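Local coordinates for protein DyP2 (Amycolatopsis sp. ATCC 39116, PDB 4G2C) that probably oxidises dyes and lignin-related substrates with peroxide, as a haem-containing dye peroxidase that also binds manganese(II), at residues A[148-153]-A[474-479]; A[158-163]-A[273-278]; A[309-314]-A[332-337]; A[317-322]-A[337-342]. All blocks are in the same frame, centred on the assembly; numbering follows the deposited sequence.

Contact 1. Residues A[148-153]-A[474-479]; sequences LADPAV and VTMKGG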
# COMPACT_ATOMS: atom_id res chain seq x y z
N LEU A 148 -7.24 12.91 9.27
CA LEU A 148 -7.26 12.27 7.95
C LEU A 148 -8.55 12.59 7.19
O LEU A 148 -8.69 12.23 6.01
CB LEU A 148 -7.12 10.75 8.09
CG LEU A 148 -5.86 10.28 8.81
CD1 LEU A 148 -5.87 8.76 8.99
CD2 LEU A 148 -4.61 10.74 8.07
N ALA A 149 -9.47 13.26 7.88
CA ALA A 149 -10.81 13.50 7.38
C ALA A 149 -11.54 12.20 7.06
O ALA A 149 -12.29 12.13 6.09
CB ALA A 149 -10.80 14.46 6.14
N ASP A 150 -11.28 11.17 7.85
CA ASP A 150 -11.98 9.89 7.73
C ASP A 150 -13.44 9.98 8.17
O ASP A 150 -13.82 10.85 8.95
CB ASP A 150 -11.30 8.82 8.60
CG ASP A 150 -10.11 8.15 7.93
OD1 ASP A 150 -10.00 8.21 6.67
OD2 ASP A 150 -9.29 7.56 8.66
N PRO A 151 -14.27 9.08 7.66
CA PRO A 151 -15.59 9.01 8.28
C PRO A 151 -15.45 8.69 9.77
O PRO A 151 -14.51 7.97 10.15
CB PRO A 151 -16.28 7.85 7.53
CG PRO A 151 -15.21 7.28 6.59
CD PRO A 151 -14.18 8.31 6.41
N ALA A 152 -16.35 9.22 10.59
CA ALA A 152 -16.39 8.90 12.02
C ALA A 152 -16.43 7.40 12.24
O ALA A 152 -16.94 6.65 11.40
CB ALA A 152 -17.58 9.56 12.69
N VAL A 153 -15.90 6.96 13.37
CA VAL A 153 -15.82 5.54 13.69
C VAL A 153 -17.20 4.89 13.69
O VAL A 153 -17.30 3.70 13.37
CB VAL A 153 -15.10 5.31 15.05
CG1 VAL A 153 -15.21 3.85 15.48
CG2 VAL A 153 -13.63 5.76 14.94
N VAL A 474 -14.08 6.30 -3.32
CA VAL A 474 -13.41 5.42 -2.37
C VAL A 474 -13.86 5.74 -0.95
O VAL A 474 -13.80 6.90 -0.51
CB VAL A 474 -11.88 5.51 -2.50
CG1 VAL A 474 -11.19 4.84 -1.31
CG2 VAL A 474 -11.42 4.92 -3.85
N THR A 475 -14.31 4.72 -0.23
CA THR A 475 -14.80 4.93 1.13
C THR A 475 -14.05 4.10 2.17
O THR A 475 -13.99 2.87 2.07
CB THR A 475 -16.31 4.60 1.25
OG1 THR A 475 -17.03 5.28 0.21
CG2 THR A 475 -16.86 5.02 2.61
N MET A 476 -13.51 4.78 3.17
CA MET A 476 -12.82 4.13 4.28
C MET A 476 -13.85 3.43 5.18
O MET A 476 -14.73 4.09 5.74
CB MET A 476 -12.03 5.17 5.08
CG MET A 476 -11.65 4.80 6.51
SD MET A 476 -10.54 3.40 6.56
CE MET A 476 -9.98 3.47 8.26
N LYS A 477 -13.73 2.11 5.30
CA LYS A 477 -14.73 1.30 6.03
C LYS A 477 -14.27 0.91 7.43
O LYS A 477 -15.01 0.28 8.18
CB LYS A 477 -15.06 0.02 5.25
CG LYS A 477 -15.58 0.26 3.85
CD LYS A 477 -16.86 1.09 3.86
CE LYS A 477 -18.04 0.29 4.38
NZ LYS A 477 -19.32 1.04 4.14
N GLY A 478 -13.03 1.26 7.77
CA GLY A 478 -12.46 0.91 9.05
C GLY A 478 -11.04 0.39 8.89
O GLY A 478 -10.67 -0.11 7.82
N GLY A 479 -10.25 0.50 9.95
CA GLY A 479 -8.85 0.09 9.88
C GLY A 479 -8.19 0.26 11.22
O GLY A 479 -8.84 0.72 12.17
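Asp150 and Met476 mark the closest backbone approach, CA to CA 6.8 Å, where the loop leaving helix 145-148 passes strand 474-484 with no backbone hydrogen bond between the two segments. Pro151 presses its ring against the strand: CG lies 3.3 Å from Met476 O, and CD rests on Met476 CB. The methionine starts with CG anti to its backbone N (chi1 160°), then bends at chi2, which brings CG and the methyl CE alongside the Asp150 carboxylate, the sulfur farther off; Asp150 OD1 comes 3.8 Å from Met476 CG, while OD2 is near CE. The sulfur turns back on its own strand, where Met476 SD receives a weak hydrogen bond, 3.5 Å, from Gly478 N. Asp150 uses its charge elsewhere, since OD1 takes a salt bridge from Arg274 NH2 and a hydrogen bond from Gln446 NE2, so the buried carboxylate is satisfied although its neighbour across the contact is greasy. With an alanine here, the Arg274 guanidinium would probably be left without its carboxylate mate and the Met476 side chain freer to turn. Ala149, at positive phi, closes helix 145-148 in a Schellman motif, and the chain straightens into Asp150 and Pro151 directly after it. This is plain packing of a post-helix loop on an antiparallel strand of the haem-binding half of the DyP fold; Val474 at the start of the strand belongs to the haem pocket.

Contact 2. Residues A[158-163]-A[273-278]; sequences GHYQQT and FRKLEQ. With HEM (protoporphyrin IX containing Fe), chain C.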
# COMPACT_ATOMS: atom_id res chain seq x y z
N GLY A 158 -18.76 -2.89 11.61
CA GLY A 158 -18.83 -3.28 13.01
C GLY A 158 -17.54 -3.76 13.63
O GLY A 158 -17.16 -3.30 14.71
N HIS A 159 -16.85 -4.69 12.97
CA HIS A 159 -15.63 -5.25 13.55
C HIS A 159 -14.49 -4.23 13.75
O HIS A 159 -13.66 -4.42 14.63
CB HIS A 159 -15.16 -6.51 12.80
CG HIS A 159 -15.04 -6.35 11.32
ND1 HIS A 159 -16.10 -5.97 10.52
CD2 HIS A 159 -13.99 -6.54 10.48
CE1 HIS A 159 -15.71 -5.92 9.26
NE2 HIS A 159 -14.43 -6.27 9.21
N TYR A 160 -14.47 -3.15 12.96
CA TYR A 160 -13.45 -2.10 13.12
C TYR A 160 -13.78 -1.13 14.25
O TYR A 160 -12.95 -0.30 14.63
CB TYR A 160 -13.20 -1.35 11.79
CG TYR A 160 -12.67 -2.27 10.70
CD1 TYR A 160 -11.38 -2.78 10.76
CD2 TYR A 160 -13.47 -2.65 9.64
CE1 TYR A 160 -10.89 -3.64 9.78
CE2 TYR A 160 -12.98 -3.51 8.64
CZ TYR A 160 -11.69 -4.00 8.73
OH TYR A 160 -11.20 -4.86 7.76
N GLN A 161 -15.00 -1.23 14.79
CA GLN A 161 -15.39 -0.40 15.92
C GLN A 161 -14.95 -1.04 17.23
O GLN A 161 -14.95 -0.39 18.28
CB GLN A 161 -16.91 -0.16 15.92
CG GLN A 161 -17.45 0.58 14.68
CD GLN A 161 -18.81 1.23 14.92
OE1 GLN A 161 -19.10 1.70 16.03
NE2 GLN A 161 -19.65 1.28 13.90
N GLN A 162 -14.58 -2.32 17.17
CA GLN A 162 -14.19 -3.08 18.36
C GLN A 162 -12.72 -2.85 18.70
O GLN A 162 -11.96 -2.40 17.85
CB GLN A 162 -14.41 -4.58 18.14
CG GLN A 162 -15.72 -4.92 17.45
CD GLN A 162 -16.92 -4.43 18.25
OE1 GLN A 162 -17.11 -4.83 19.41
NE2 GLN A 162 -17.73 -3.56 17.65
N THR A 163 -12.33 -3.17 19.92
CA THR A 163 -10.93 -3.04 20.30
C THR A 163 -10.13 -4.23 19.79
O THR A 163 -10.41 -5.38 20.12
CB THR A 163 -10.74 -2.86 21.82
OG1 THR A 163 -11.21 -1.55 22.18
CG2 THR A 163 -9.26 -2.98 22.20
N PHE A 273 -3.45 -0.92 8.28
CA PHE A 273 -4.53 -1.65 7.59
C PHE A 273 -5.76 -0.75 7.47
O PHE A 273 -6.25 -0.23 8.48
CB PHE A 273 -4.90 -2.94 8.33
CG PHE A 273 -5.90 -3.79 7.59
CD1 PHE A 273 -7.24 -3.42 7.54
CD2 PHE A 273 -5.51 -4.93 6.91
CE1 PHE A 273 -8.17 -4.18 6.83
CE2 PHE A 273 -6.42 -5.69 6.20
CZ PHE A 273 -7.76 -5.32 6.17
N ARG A 274 -6.23 -0.53 6.25
CA ARG A 274 -7.44 0.26 6.00
C ARG A 274 -8.29 -0.39 4.90
O ARG A 274 -7.82 -0.59 3.77
CB ARG A 274 -7.08 1.68 5.55
CG ARG A 274 -6.75 2.68 6.66
CD ARG A 274 -5.96 3.89 6.10
NE ARG A 274 -6.81 4.87 5.41
CZ ARG A 274 -7.50 5.82 6.04
NH1 ARG A 274 -7.41 5.90 7.36
NH2 ARG A 274 -8.25 6.68 5.38
N LYS A 275 -9.55 -0.71 5.21
CA LYS A 275 -10.46 -1.31 4.23
C LYS A 275 -11.11 -0.19 3.45
O LYS A 275 -11.83 0.65 4.02
CB LYS A 275 -11.55 -2.15 4.92
CG LYS A 275 -12.36 -3.04 3.98
CD LYS A 275 -13.51 -3.72 4.72
CE LYS A 275 -14.26 -4.70 3.82
NZ LYS A 275 -15.25 -5.55 4.55
N LEU A 276 -10.85 -0.16 2.14
CA LEU A 276 -11.28 0.94 1.29
C LEU A 276 -12.24 0.41 0.24
O LEU A 276 -11.86 -0.37 -0.64
CB LEU A 276 -10.08 1.61 0.61
CG LEU A 276 -8.96 2.06 1.56
CD1 LEU A 276 -7.74 2.58 0.81
CD2 LEU A 276 -9.46 3.11 2.55
N GLU A 277 -13.49 0.82 0.33
CA GLU A 277 -14.48 0.37 -0.63
C GLU A 277 -14.40 1.21 -1.89
O GLU A 277 -14.30 2.44 -1.84
CB GLU A 277 -15.89 0.44 -0.03
CG GLU A 277 -16.92 -0.33 -0.86
CD GLU A 277 -18.31 -0.21 -0.29
OE1 GLU A 277 -18.90 0.89 -0.39
OE2 GLU A 277 -18.82 -1.20 0.27
N GLN A 278 -14.44 0.52 -3.03
CA GLN A 278 -14.40 1.16 -4.34
C GLN A 278 -15.74 1.09 -5.08
O GLN A 278 -16.19 0.02 -5.47
CB GLN A 278 -13.34 0.47 -5.20
CG GLN A 278 -11.91 0.59 -4.67
CD GLN A 278 -10.90 -0.03 -5.63
OE1 GLN A 278 -10.47 -1.17 -5.45
NE2 GLN A 278 -10.53 0.72 -6.65
CHA HEM C . 0.16 4.09 -6.86
CHB HEM C . -4.60 3.08 -6.91
CHC HEM C . -4.90 3.96 -2.15
CHD HEM C . -0.39 5.71 -2.28
C1A HEM C . -1.10 3.72 -7.29
C2A HEM C . -1.43 3.31 -8.64
C3A HEM C . -2.74 3.03 -8.65
C4A HEM C . -3.27 3.25 -7.31
CMA HEM C . -3.57 2.56 -9.85
CAA HEM C . -0.43 3.23 -9.83
CBA HEM C . 0.29 1.88 -9.79
CGA HEM C . 1.50 1.90 -8.88
O1A HEM C . 2.38 2.77 -9.05
O2A HEM C . 1.60 1.05 -7.98
C1B HEM C . -5.12 3.23 -5.64
C2B HEM C . -6.49 2.99 -5.20
C3B HEM C . -6.56 3.24 -3.88
C4B HEM C . -5.24 3.62 -3.43
CMB HEM C . -7.66 2.56 -6.13
CAB HEM C . -7.76 3.13 -2.92
CBB HEM C . -8.82 2.39 -3.23
C1C HEM C . -3.72 4.59 -1.79
C2C HEM C . -3.46 5.23 -0.51
C3C HEM C . -2.20 5.70 -0.55
C4C HEM C . -1.64 5.37 -1.85
CMC HEM C . -4.44 5.32 0.69
CAC HEM C . -1.45 6.50 0.55
CBC HEM C . -2.12 7.15 1.51
C1D HEM C . 0.19 5.39 -3.49
C2D HEM C . 1.58 5.57 -3.79
C3D HEM C . 1.73 5.05 -5.21
C4D HEM C . 0.44 4.62 -5.63
CMD HEM C . 2.67 6.16 -2.87
CAD HEM C . 2.99 5.01 -6.06
CBD HEM C . 3.18 6.45 -6.51
CGD HEM C . 4.50 6.45 -7.22
O1D HEM C . 5.51 6.04 -6.59
O2D HEM C . 4.51 6.80 -8.43
NA HEM C . -2.23 3.66 -6.51
NB HEM C . -4.39 3.61 -4.52
NC HEM C . -2.59 4.69 -2.58
ND HEM C . -0.44 4.83 -4.59
FE HEM C . -2.53 4.35 -4.63
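Tyr160 meets strand 267-278 with the hydroxyl end of its ring, OH lying 3.2 Å from Phe273 CE1 and the two side chains crossing at about a right angle. Lys275 also runs across the tyrosine: its CG is anti to the backbone N (chi1 -168°) and the chain stays extended, so CD passes 4.0 Å from Tyr160 CE2 before the amine goes on to salt bridges with Glu157 and Glu199. The next shell fixes the ring. His159 CD2 lies over one face of Tyr160, offset toward the rim, and Tyr160 OH and His159 NE2 both hydrogen-bond to Glu199 OE2. A phenylalanine in place of Tyr160 would probably leave that carboxylate one hydrogen bond short. Behind them the turn is tied at Gly158 O, which Gln161 N and the side-chain Gln162 NE2 reach from opposite faces of its plane. Leu276 and Gln278, farther along the strand, line the haem pocket; Leu276 CD1 is 3.8 Å from the vinyl carbon CAB. The strand lies between strands 402-409 and 474-484, and Phe273 reaches an edge-to-face contact with Phe71 of strand 66-74 in the other large sheet.

Contact 3. Residues A[309-314]-A[332-337]; sequences VGRFED and NDFSYD. With MN (manganese (II) ion), chain D; HEM (protoporphyrin IX containing Fe), chain C; ACT (acetate ion), chain H.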
# COMPACT_ATOMS: atom_id res chain seq x y z
N VAL A 309 -5.61 9.13 -12.32
CA VAL A 309 -4.68 8.20 -11.71
C VAL A 309 -3.21 8.57 -11.95
O VAL A 309 -2.38 8.45 -11.05
CB VAL A 309 -4.98 6.78 -12.21
CG1 VAL A 309 -3.86 5.83 -11.80
CG2 VAL A 309 -6.35 6.33 -11.68
N GLY A 310 -2.89 9.05 -13.16
CA GLY A 310 -1.53 9.40 -13.51
C GLY A 310 -0.93 8.33 -14.40
O GLY A 310 0.20 8.45 -14.86
N ARG A 311 -1.69 7.26 -14.59
CA ARG A 311 -1.36 6.21 -15.55
C ARG A 311 -2.64 5.76 -16.24
O ARG A 311 -3.72 5.87 -15.67
CB ARG A 311 -0.73 5.01 -14.86
CG ARG A 311 0.61 5.20 -14.16
CD ARG A 311 1.00 3.89 -13.41
NE ARG A 311 2.27 3.97 -12.68
CZ ARG A 311 3.45 3.54 -13.14
NH1 ARG A 311 3.54 2.96 -14.34
NH2 ARG A 311 4.54 3.67 -12.39
N PHE A 312 -2.52 5.26 -17.46
CA PHE A 312 -3.62 4.54 -18.11
C PHE A 312 -3.82 3.19 -17.42
O PHE A 312 -2.97 2.73 -16.65
CB PHE A 312 -3.31 4.33 -19.60
CG PHE A 312 -3.25 5.61 -20.37
CD1 PHE A 312 -4.40 6.16 -20.92
CD2 PHE A 312 -2.05 6.30 -20.52
CE1 PHE A 312 -4.35 7.35 -21.62
CE2 PHE A 312 -2.00 7.49 -21.21
CZ PHE A 312 -3.15 8.02 -21.76
N GLU A 313 -4.93 2.54 -17.70
CA GLU A 313 -5.19 1.25 -17.09
C GLU A 313 -4.03 0.25 -17.18
O GLU A 313 -3.86 -0.60 -16.29
CB GLU A 313 -6.50 0.66 -17.59
CG GLU A 313 -7.68 1.29 -16.89
CD GLU A 313 -8.92 1.35 -17.75
OE1 GLU A 313 -9.43 0.27 -18.15
OE2 GLU A 313 -9.39 2.49 -18.03
N ASP A 314 -3.18 0.41 -18.20
CA ASP A 314 -2.21 -0.63 -18.55
C ASP A 314 -0.79 -0.70 -17.94
O ASP A 314 -0.02 -1.52 -18.40
CB ASP A 314 -2.11 -0.82 -20.08
CG ASP A 314 -1.31 0.26 -20.75
OD1 ASP A 314 -1.19 1.34 -20.14
OD2 ASP A 314 -0.81 0.04 -21.88
N ASN A 332 8.57 2.33 -14.83
CA ASN A 332 8.57 3.21 -13.66
C ASN A 332 9.72 4.22 -13.67
O ASN A 332 9.89 4.99 -12.73
CB ASN A 332 8.63 2.39 -12.35
CG ASN A 332 8.13 3.19 -11.16
OD1 ASN A 332 7.14 3.90 -11.27
ND2 ASN A 332 8.83 3.09 -10.03
N ASP A 333 10.52 4.20 -14.74
CA ASP A 333 11.68 5.06 -14.85
C ASP A 333 11.33 6.43 -15.44
O ASP A 333 11.62 6.72 -16.60
CB ASP A 333 12.73 4.39 -15.73
CG ASP A 333 14.10 4.92 -15.47
OD1 ASP A 333 14.25 5.67 -14.48
OD2 ASP A 333 15.03 4.59 -16.24
N PHE A 334 10.69 7.27 -14.63
CA PHE A 334 10.31 8.62 -15.06
C PHE A 334 10.22 9.54 -13.84
O PHE A 334 10.04 9.08 -12.70
CB PHE A 334 8.94 8.61 -15.75
CG PHE A 334 7.82 8.14 -14.86
CD1 PHE A 334 7.18 9.02 -13.98
CD2 PHE A 334 7.45 6.80 -14.85
CE1 PHE A 334 6.16 8.59 -13.14
CE2 PHE A 334 6.43 6.34 -14.00
CZ PHE A 334 5.78 7.24 -13.15
N SER A 335 10.33 10.84 -14.09
CA SER A 335 10.07 11.87 -13.10
C SER A 335 9.19 12.88 -13.81
O SER A 335 8.84 12.69 -14.97
CB SER A 335 11.37 12.56 -12.66
OG SER A 335 11.87 13.43 -13.67
N TYR A 336 8.84 13.96 -13.12
CA TYR A 336 8.01 15.00 -13.71
C TYR A 336 8.82 16.25 -14.10
O TYR A 336 8.25 17.33 -14.26
CB TYR A 336 6.90 15.38 -12.74
CG TYR A 336 6.06 14.20 -12.37
CD1 TYR A 336 5.10 13.70 -13.25
CD2 TYR A 336 6.23 13.56 -11.14
CE1 TYR A 336 4.34 12.60 -12.92
CE2 TYR A 336 5.47 12.46 -10.81
CZ TYR A 336 4.52 11.99 -11.70
OH TYR A 336 3.76 10.90 -11.37
N ASP A 337 10.13 16.09 -14.25
CA ASP A 337 11.02 17.22 -14.51
C ASP A 337 10.83 17.82 -15.90
O ASP A 337 11.22 18.95 -16.14
CB ASP A 337 12.49 16.82 -14.28
CG ASP A 337 12.84 16.69 -12.80
OD1 ASP A 337 12.01 17.08 -11.95
OD2 ASP A 337 13.94 16.19 -12.49
MN MN D . -10.75 4.15 -18.61
CHA HEM C . 0.16 4.09 -6.86
CHB HEM C . -4.60 3.08 -6.91
CHC HEM C . -4.90 3.96 -2.15
CHD HEM C . -0.39 5.71 -2.28
C1A HEM C . -1.10 3.72 -7.29
C2A HEM C . -1.43 3.31 -8.64
C3A HEM C . -2.74 3.03 -8.65
C4A HEM C . -3.27 3.25 -7.31
CMA HEM C . -3.57 2.56 -9.85
CAA HEM C . -0.43 3.23 -9.83
CBA HEM C . 0.29 1.88 -9.79
CGA HEM C . 1.50 1.90 -8.88
O1A HEM C . 2.38 2.77 -9.05
O2A HEM C . 1.60 1.05 -7.98
C1B HEM C . -5.12 3.23 -5.64
C2B HEM C . -6.49 2.99 -5.20
C3B HEM C . -6.56 3.24 -3.88
C4B HEM C . -5.24 3.62 -3.43
CMB HEM C . -7.66 2.56 -6.13
CAB HEM C . -7.76 3.13 -2.92
CBB HEM C . -8.82 2.39 -3.23
C1C HEM C . -3.72 4.59 -1.79
C2C HEM C . -3.46 5.23 -0.51
C3C HEM C . -2.20 5.70 -0.55
C4C HEM C . -1.64 5.37 -1.85
CMC HEM C . -4.44 5.32 0.69
CAC HEM C . -1.45 6.50 0.55
CBC HEM C . -2.12 7.15 1.51
C1D HEM C . 0.19 5.39 -3.49
C2D HEM C . 1.58 5.57 -3.79
C3D HEM C . 1.73 5.05 -5.21
C4D HEM C . 0.44 4.62 -5.63
CMD HEM C . 2.67 6.16 -2.87
CAD HEM C . 2.99 5.01 -6.06
CBD HEM C . 3.18 6.45 -6.51
CGD HEM C . 4.50 6.45 -7.22
O1D HEM C . 5.51 6.04 -6.59
O2D HEM C . 4.51 6.80 -8.43
NA HEM C . -2.23 3.66 -6.51
NB HEM C . -4.39 3.61 -4.52
NC HEM C . -2.59 4.69 -2.58
ND HEM C . -0.44 4.83 -4.59
FE HEM C . -2.53 4.35 -4.63
C ACT H . 16.27 13.61 -13.75
O ACT H . 16.62 14.75 -14.17
OXT ACT H . 15.03 13.41 -13.64
CH3 ACT H . 17.28 12.56 -13.40
O HOH W 1 -8.63 5.09 -18.61
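Arg311 reaches across to Asn332 and Phe334 with one nitrogen, NH2, and that atom makes the tight part of the contact. Its CG lies beside the backbone N (chi1 -64°) and the chain runs extended to NE, which carries the guanidinium over to the second segment. There NH2 is 2.8 Å from Asn332 OD1, with the amide and guanidinium planes 26° apart. The same NH2 comes edge-on to the phenylalanine, in the plane of the ring and 3.6 Å from Phe334 CE2, the two flat groups being turned by 70°. Partners outside hold the pair: Arg311 NH1 hydrogen-bonds to Gly331 O, and Asn332 OD1 takes a bond from Arg357, which also binds the haem. The inner flank is the haem itself, where Arg311 NE stands 3.8 Å from propionate O1A and Val309 CG1 touches the methyl CMA. The far end of segment 332-337 is looser and more exposed: Ser335 OG accepts from Asp337 N in an ST turn and donates to an acetate, probably from the crystallisation liquor, 3.2 Å away at OXT. At the other extreme Glu313 OE2 binds manganese at 2.2 Å, with Glu287 and a water as further ligands. The positive charge of Arg311 would probably favour the ionised form of the nearby propionate. The arrangement belongs to the propionate side of the haem pocket, with a manganese site on the same short segment.

Contact 4. Residues A[317-322]-A[337-342]; sequences PLTAQS and DSDKLG. With ACT (acetate ion), chain K.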
# COMPACT_ATOMS: atom_id res chain seq x y z
N PRO A 317 2.52 5.54 -17.98
CA PRO A 317 2.55 6.82 -17.26
C PRO A 317 2.08 7.94 -18.17
O PRO A 317 2.58 8.10 -19.28
CB PRO A 317 4.04 7.02 -16.93
CG PRO A 317 4.66 5.66 -17.10
CD PRO A 317 3.87 4.98 -18.16
N LEU A 318 1.09 8.69 -17.70
CA LEU A 318 0.52 9.79 -18.43
C LEU A 318 1.56 10.88 -18.67
O LEU A 318 1.43 11.66 -19.61
CB LEU A 318 -0.66 10.38 -17.63
CG LEU A 318 -1.43 11.48 -18.35
CD1 LEU A 318 -1.86 10.96 -19.72
CD2 LEU A 318 -2.62 11.94 -17.52
N THR A 319 2.58 10.95 -17.82
CA THR A 319 3.62 11.96 -18.02
C THR A 319 4.51 11.58 -19.20
O THR A 319 5.21 12.44 -19.74
CB THR A 319 4.50 12.19 -16.78
OG1 THR A 319 5.22 13.42 -16.93
CG2 THR A 319 5.49 11.05 -16.61
N ALA A 320 4.49 10.32 -19.61
CA ALA A 320 5.35 9.90 -20.72
C ALA A 320 4.63 9.67 -22.06
O ALA A 320 5.25 9.73 -23.12
CB ALA A 320 6.14 8.66 -20.34
N GLN A 321 3.33 9.39 -22.02
CA GLN A 321 2.59 9.06 -23.22
C GLN A 321 1.19 9.65 -23.14
O GLN A 321 0.65 9.84 -22.03
CB GLN A 321 2.51 7.54 -23.39
CG GLN A 321 3.87 6.84 -23.61
CD GLN A 321 4.36 6.99 -25.06
OE1 GLN A 321 4.04 6.18 -25.93
NE2 GLN A 321 5.11 8.06 -25.32
N SER A 322 0.59 9.94 -24.29
CA SER A 322 -0.78 10.47 -24.30
C SER A 322 -1.81 9.35 -24.44
O SER A 322 -3.01 9.62 -24.53
CB SER A 322 -0.95 11.49 -25.44
OG SER A 322 -0.74 10.91 -26.72
N ASP A 337 10.13 16.09 -14.25
CA ASP A 337 11.02 17.22 -14.51
C ASP A 337 10.83 17.82 -15.90
O ASP A 337 11.22 18.95 -16.14
CB ASP A 337 12.49 16.82 -14.28
CG ASP A 337 12.84 16.69 -12.80
OD1 ASP A 337 12.01 17.08 -11.95
OD2 ASP A 337 13.94 16.19 -12.49
N SER A 338 10.23 17.06 -16.81
CA SER A 338 9.82 17.58 -18.12
C SER A 338 8.32 17.78 -18.19
O SER A 338 7.74 17.75 -19.28
CB SER A 338 10.22 16.63 -19.24
OG SER A 338 11.63 16.57 -19.39
N ASP A 339 7.69 18.00 -17.03
CA ASP A 339 6.24 18.11 -16.92
C ASP A 339 5.92 19.05 -15.74
O ASP A 339 4.93 18.89 -15.04
CB ASP A 339 5.66 16.71 -16.66
CG ASP A 339 4.15 16.61 -16.89
OD1 ASP A 339 3.50 17.59 -17.31
OD2 ASP A 339 3.60 15.51 -16.67
N LYS A 340 6.78 20.04 -15.53
CA LYS A 340 6.66 20.95 -14.39
C LYS A 340 5.40 21.81 -14.43
O LYS A 340 4.99 22.37 -13.42
CB LYS A 340 7.91 21.84 -14.29
CG LYS A 340 9.19 21.07 -13.93
CD LYS A 340 10.36 22.03 -13.72
CE LYS A 340 11.62 21.29 -13.25
NZ LYS A 340 12.57 21.02 -14.37
N LEU A 341 4.77 21.90 -15.60
CA LEU A 341 3.54 22.67 -15.77
C LEU A 341 2.30 21.78 -15.67
O LEU A 341 1.16 22.28 -15.71
CB LEU A 341 3.55 23.38 -17.12
CG LEU A 341 4.58 24.50 -17.31
CD1 LEU A 341 4.73 24.88 -18.78
CD2 LEU A 341 4.14 25.71 -16.51
N GLY A 342 2.50 20.47 -15.55
CA GLY A 342 1.40 19.54 -15.41
C GLY A 342 0.51 19.41 -16.64
O GLY A 342 -0.65 19.04 -16.53
C ACT K . 7.49 21.39 -18.55
O ACT K . 8.50 21.11 -17.85
OXT ACT K . 6.34 21.24 -18.05
CH3 ACT K . 7.63 21.90 -19.94
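Thr319 and Asp339 meet because both put the reaching group anti to the backbone N: OG1 of the threonine at chi1 -164°, and CG of the aspartate at the same value. Their backbones come within 6.8 Å, CA to CA, and each CB points at the other segment. The hydroxyl then donates a short hydrogen bond, 2.7 Å from Thr319 OG1 to Asp339 OD2, arriving on the anti side of the carboxylate oxygen and 25° out of its plane. The same hydroxyl oxygen also lies 3.3 Å from Asp339 CB, so the two side chains pass closely as well as bond. This one bond is the whole direct link between the segments, and each end is set by a turn. On the threonine side Pro317 O accepts from both Ala320 N and Gln321 N, which curls the chain round Thr319. On the other, Asp339 opens a type I turn closed by Gly342 N bonding to Asp339 O at 2.9 Å. The backbone N-H groups of Lys340 and Leu341 in that turn both point at an acetate, probably from the crystallisation liquor, with Leu341 N 3.0 Å from OXT. Lys340 NZ doubles back to Asp337 O, in the carbonyl plane and on a lone pair. The carboxylate of Asp339 has more partners from the chain beyond: Cys345 N bonds to OD2 and Lys344 N to OD1. Two backbone amides and a hydroxyl, all donating to one buried carboxylate, are consistent with Asp339 being ionised, its charge spread over neutral donors.

How the contacts relate
Contacts 1 and 2 belong to one sheet: strands 474-484 and 267-278 are neighbours, and Lys477 N probably hydrogen-bonds to Lys275 O, 2.7 Å away, between them. Contacts 3 and 4 lie across the chain's centre from contact 2, in the long loop between helices 303-309 and 350-354; they share Asp337, their segments alternate, and Phe334 CE2 packs on Pro317 CG. The touching residues are mostly buried in all four, but contact 4 lies farthest out, about 24 Å from the chain's centre, among exposed neighbours. Chemistry follows place: apolar and aromatic packing on the sheet, joined by the Asp150-Arg274 salt bridge, a cationic group beside the haem in contact 3, and a single hydroxyl-carboxylate bond in contact 4.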